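Local coordinates for protein UDP-N-acetylglucosamine 2-epimerase (Methanocaldococcus jannaschii, PDB 4NES) that probably catalyses the reversible epimerisation at C-2 of UDP-N-acetylglucosamine to UDP-N-acetylmannosamine, the activated donor of ManNAc residues, at residues E210-K215 against P242-R247. Residues are numbered along the deposited sequence; the frame is centred on the assembly and turned at random.
Sequences ENVDNK and PRTKKR. With UD1 (uridine-diphosphate-N-acetylglucosamine), chain B.
Asp213 OD1 is gripped by two arginines of helix 242-250: Arg243 NE donates to it at 3.0 Å, and Arg247 NE reaches it at 2.9 Å through a weak, strongly bent bond. The other oxygen, Asp213 OD2, takes Arg243 NH2 on its syn lone pair at 2.7 Å, nearly straight at 170°. Arg243 thus holds the carboxylate side-on with two nitrogens, the two flat groups only 21° apart, a match that a short, forked aspartate suits well. With CG anti to its backbone N (chi1 -171°), Arg243 runs extended to NE, and its remaining nitrogen, NH1, bonds UD1 O1B on the beta-phosphate at 2.9 Å. An alanine in place of Arg243 would probably cost this phosphate oxygen a cationic partner and let the Asp213 carboxylate turn more freely. Arg247 turns its guanidinium well out of the carboxylate plane, and its NH1 forms a salt bridge with Glu250. Beside the charges, the two methyls of branched Val212 pack against the helix, CG2 on Arg243 CD at 3.7 Å and CG1 against Thr244, whose OG1 is hydrogen-bonded to Leu206 O. Lys246, one helical turn beyond Pro242, bonds the ribose hydroxyl O2' through NZ. This salt-bridge network is consistent with Asp213 acting as a second-shell residue that positions Arg243 at the diphosphate of the nucleotide-sugar site in this GT-B fold enzyme.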
# COMPACT_ATOMS: atom_id res chain seq x y z
N GLU A 210 -11.57 -12.14 -11.26
CA GLU A 210 -11.72 -11.69 -12.64
C GLU A 210 -12.36 -12.74 -13.54
O GLU A 210 -12.83 -12.43 -14.64
CB GLU A 210 -10.36 -11.24 -13.20
CG GLU A 210 -9.26 -12.29 -13.10
CD GLU A 210 -8.44 -12.22 -11.81
OE1 GLU A 210 -8.91 -11.69 -10.78
OE2 GLU A 210 -7.29 -12.72 -11.83
N ASN A 211 -12.40 -13.99 -13.08
CA ASN A 211 -13.01 -15.08 -13.85
C ASN A 211 -14.43 -15.41 -13.43
O ASN A 211 -15.26 -15.79 -14.25
CB ASN A 211 -12.20 -16.37 -13.71
CG ASN A 211 -11.00 -16.41 -14.64
OD1 ASN A 211 -10.98 -15.77 -15.69
ND2 ASN A 211 -10.00 -17.21 -14.27
N VAL A 212 -14.73 -15.30 -12.14
CA VAL A 212 -16.01 -15.79 -11.66
C VAL A 212 -17.00 -14.66 -11.34
O VAL A 212 -18.20 -14.90 -11.24
CB VAL A 212 -15.86 -16.75 -10.44
CG1 VAL A 212 -14.87 -17.88 -10.74
CG2 VAL A 212 -15.43 -15.97 -9.18
N ASP A 213 -16.49 -13.44 -11.17
CA ASP A 213 -17.37 -12.30 -10.91
C ASP A 213 -17.91 -11.70 -12.21
O ASP A 213 -18.82 -10.87 -12.19
CB ASP A 213 -16.64 -11.18 -10.17
CG ASP A 213 -16.24 -11.55 -8.75
OD1 ASP A 213 -16.57 -12.66 -8.27
OD2 ASP A 213 -15.58 -10.70 -8.11
N ASN A 214 -17.32 -12.12 -13.33
CA ASN A 214 -17.63 -11.61 -14.67
C ASN A 214 -18.42 -12.70 -15.40
O ASN A 214 -17.85 -13.72 -15.78
CB ASN A 214 -16.29 -11.34 -15.39
CG ASN A 214 -16.45 -10.81 -16.81
OD1 ASN A 214 -17.41 -11.09 -17.51
ND2 ASN A 214 -15.44 -10.06 -17.26
N LYS A 215 -19.72 -12.48 -15.59
CA LYS A 215 -20.59 -13.54 -16.11
C LYS A 215 -20.19 -14.10 -17.47
O LYS A 215 -20.24 -15.31 -17.68
CB LYS A 215 -22.06 -13.11 -16.12
CG LYS A 215 -22.99 -14.18 -16.70
CD LYS A 215 -24.43 -13.74 -16.73
CE LYS A 215 -25.33 -14.86 -17.27
NZ LYS A 215 -26.77 -14.51 -17.14
N PRO A 242 -16.38 -21.44 -2.45
CA PRO A 242 -17.68 -20.84 -2.13
C PRO A 242 -17.99 -19.54 -2.88
O PRO A 242 -19.16 -19.28 -3.15
CB PRO A 242 -17.60 -20.60 -0.62
CG PRO A 242 -16.12 -20.61 -0.29
CD PRO A 242 -15.54 -21.63 -1.25
N ARG A 243 -16.98 -18.74 -3.21
CA ARG A 243 -17.22 -17.57 -4.05
C ARG A 243 -17.81 -18.01 -5.39
O ARG A 243 -18.79 -17.44 -5.88
CB ARG A 243 -15.90 -16.84 -4.32
CG ARG A 243 -16.07 -15.49 -5.00
CD ARG A 243 -14.77 -15.02 -5.62
NE ARG A 243 -14.86 -13.61 -6.00
CZ ARG A 243 -14.39 -12.61 -5.27
NH1 ARG A 243 -13.77 -12.84 -4.12
NH2 ARG A 243 -14.54 -11.36 -5.70
N THR A 244 -17.21 -19.03 -5.97
CA THR A 244 -17.60 -19.51 -7.28
C THR A 244 -18.99 -20.14 -7.28
O THR A 244 -19.76 -19.94 -8.23
CB THR A 244 -16.55 -20.49 -7.79
OG1 THR A 244 -15.27 -19.86 -7.70
CG2 THR A 244 -16.83 -20.90 -9.23
N LYS A 245 -19.32 -20.88 -6.23
CA LYS A 245 -20.66 -21.43 -6.10
C LYS A 245 -21.69 -20.31 -6.09
O LYS A 245 -22.73 -20.39 -6.77
CB LYS A 245 -20.78 -22.27 -4.83
CG LYS A 245 -22.11 -23.01 -4.70
CD LYS A 245 -22.09 -23.99 -3.55
CE LYS A 245 -23.33 -24.88 -3.58
NZ LYS A 245 -23.29 -25.93 -2.53
N LYS A 246 -21.39 -19.25 -5.34
CA LYS A 246 -22.31 -18.12 -5.19
C LYS A 246 -22.50 -17.42 -6.52
O LYS A 246 -23.63 -17.09 -6.91
CB LYS A 246 -21.77 -17.14 -4.13
CG LYS A 246 -22.57 -15.85 -4.02
CD LYS A 246 -22.03 -14.97 -2.91
CE LYS A 246 -20.68 -14.40 -3.27
NZ LYS A 246 -20.19 -13.51 -2.18
N ARG A 247 -21.40 -17.23 -7.25
CA ARG A 247 -21.47 -16.58 -8.56
C ARG A 247 -22.16 -17.45 -9.61
O ARG A 247 -22.94 -16.94 -10.41
CB ARG A 247 -20.07 -16.21 -9.06
CG ARG A 247 -19.37 -15.14 -8.23
CD ARG A 247 -20.13 -13.82 -8.27
NE ARG A 247 -19.36 -12.77 -7.62
CZ ARG A 247 -19.81 -11.53 -7.44
NH1 ARG A 247 -21.02 -11.19 -7.86
NH2 ARG A 247 -19.04 -10.63 -6.85
C1' UD1 B . -9.46 -14.84 -1.20
C2' UD1 B . -8.27 -14.09 -1.72
C3' UD1 B . -7.64 -14.78 -2.83
C4' UD1 B . -7.30 -16.18 -2.52
C5' UD1 B . -8.49 -16.90 -1.94
C6' UD1 B . -8.15 -18.25 -1.43
C7' UD1 B . -8.48 -11.55 -1.45
C8' UD1 B . -8.96 -10.26 -2.05
N2' UD1 B . -8.70 -12.75 -2.21
O1' UD1 B . -10.41 -14.92 -2.21
O3' UD1 B . -6.45 -14.07 -3.22
O4' UD1 B . -6.86 -16.86 -3.69
O5' UD1 B . -9.02 -16.18 -0.83
O6' UD1 B . -9.16 -19.17 -1.53
O7' UD1 B . -7.93 -11.56 -0.34
N1 UD1 B . -16.75 -17.39 1.36
C2 UD1 B . -17.37 -18.30 2.12
N3 UD1 B . -16.74 -18.86 3.15
C4 UD1 B . -15.48 -18.52 3.46
C5 UD1 B . -14.81 -17.58 2.70
C6 UD1 B . -15.47 -17.02 1.62
O2 UD1 B . -18.51 -18.64 1.87
O4 UD1 B . -14.85 -19.11 4.52
C1B UD1 B . -17.42 -16.77 0.20
C2B UD1 B . -18.26 -15.59 0.53
O2' UD1 B . -19.38 -15.57 -0.31
C3B UD1 B . -17.39 -14.48 0.23
C4B UD1 B . -16.67 -14.96 -0.98
O4B UD1 B . -16.47 -16.35 -0.78
O3B UD1 B . -18.05 -13.26 0.01
C5B UD1 B . -15.35 -14.30 -1.17
O5B UD1 B . -14.50 -14.33 -0.05
PA UD1 B . -13.21 -13.46 -0.02
O1A UD1 B . -13.60 -12.02 -0.15
O2A UD1 B . -12.48 -13.74 1.25
O3A UD1 B . -12.36 -13.80 -1.29
PB UD1 B . -11.93 -15.21 -1.89
O1B UD1 B . -12.62 -15.37 -3.20
O2B UD1 B . -12.10 -16.31 -0.88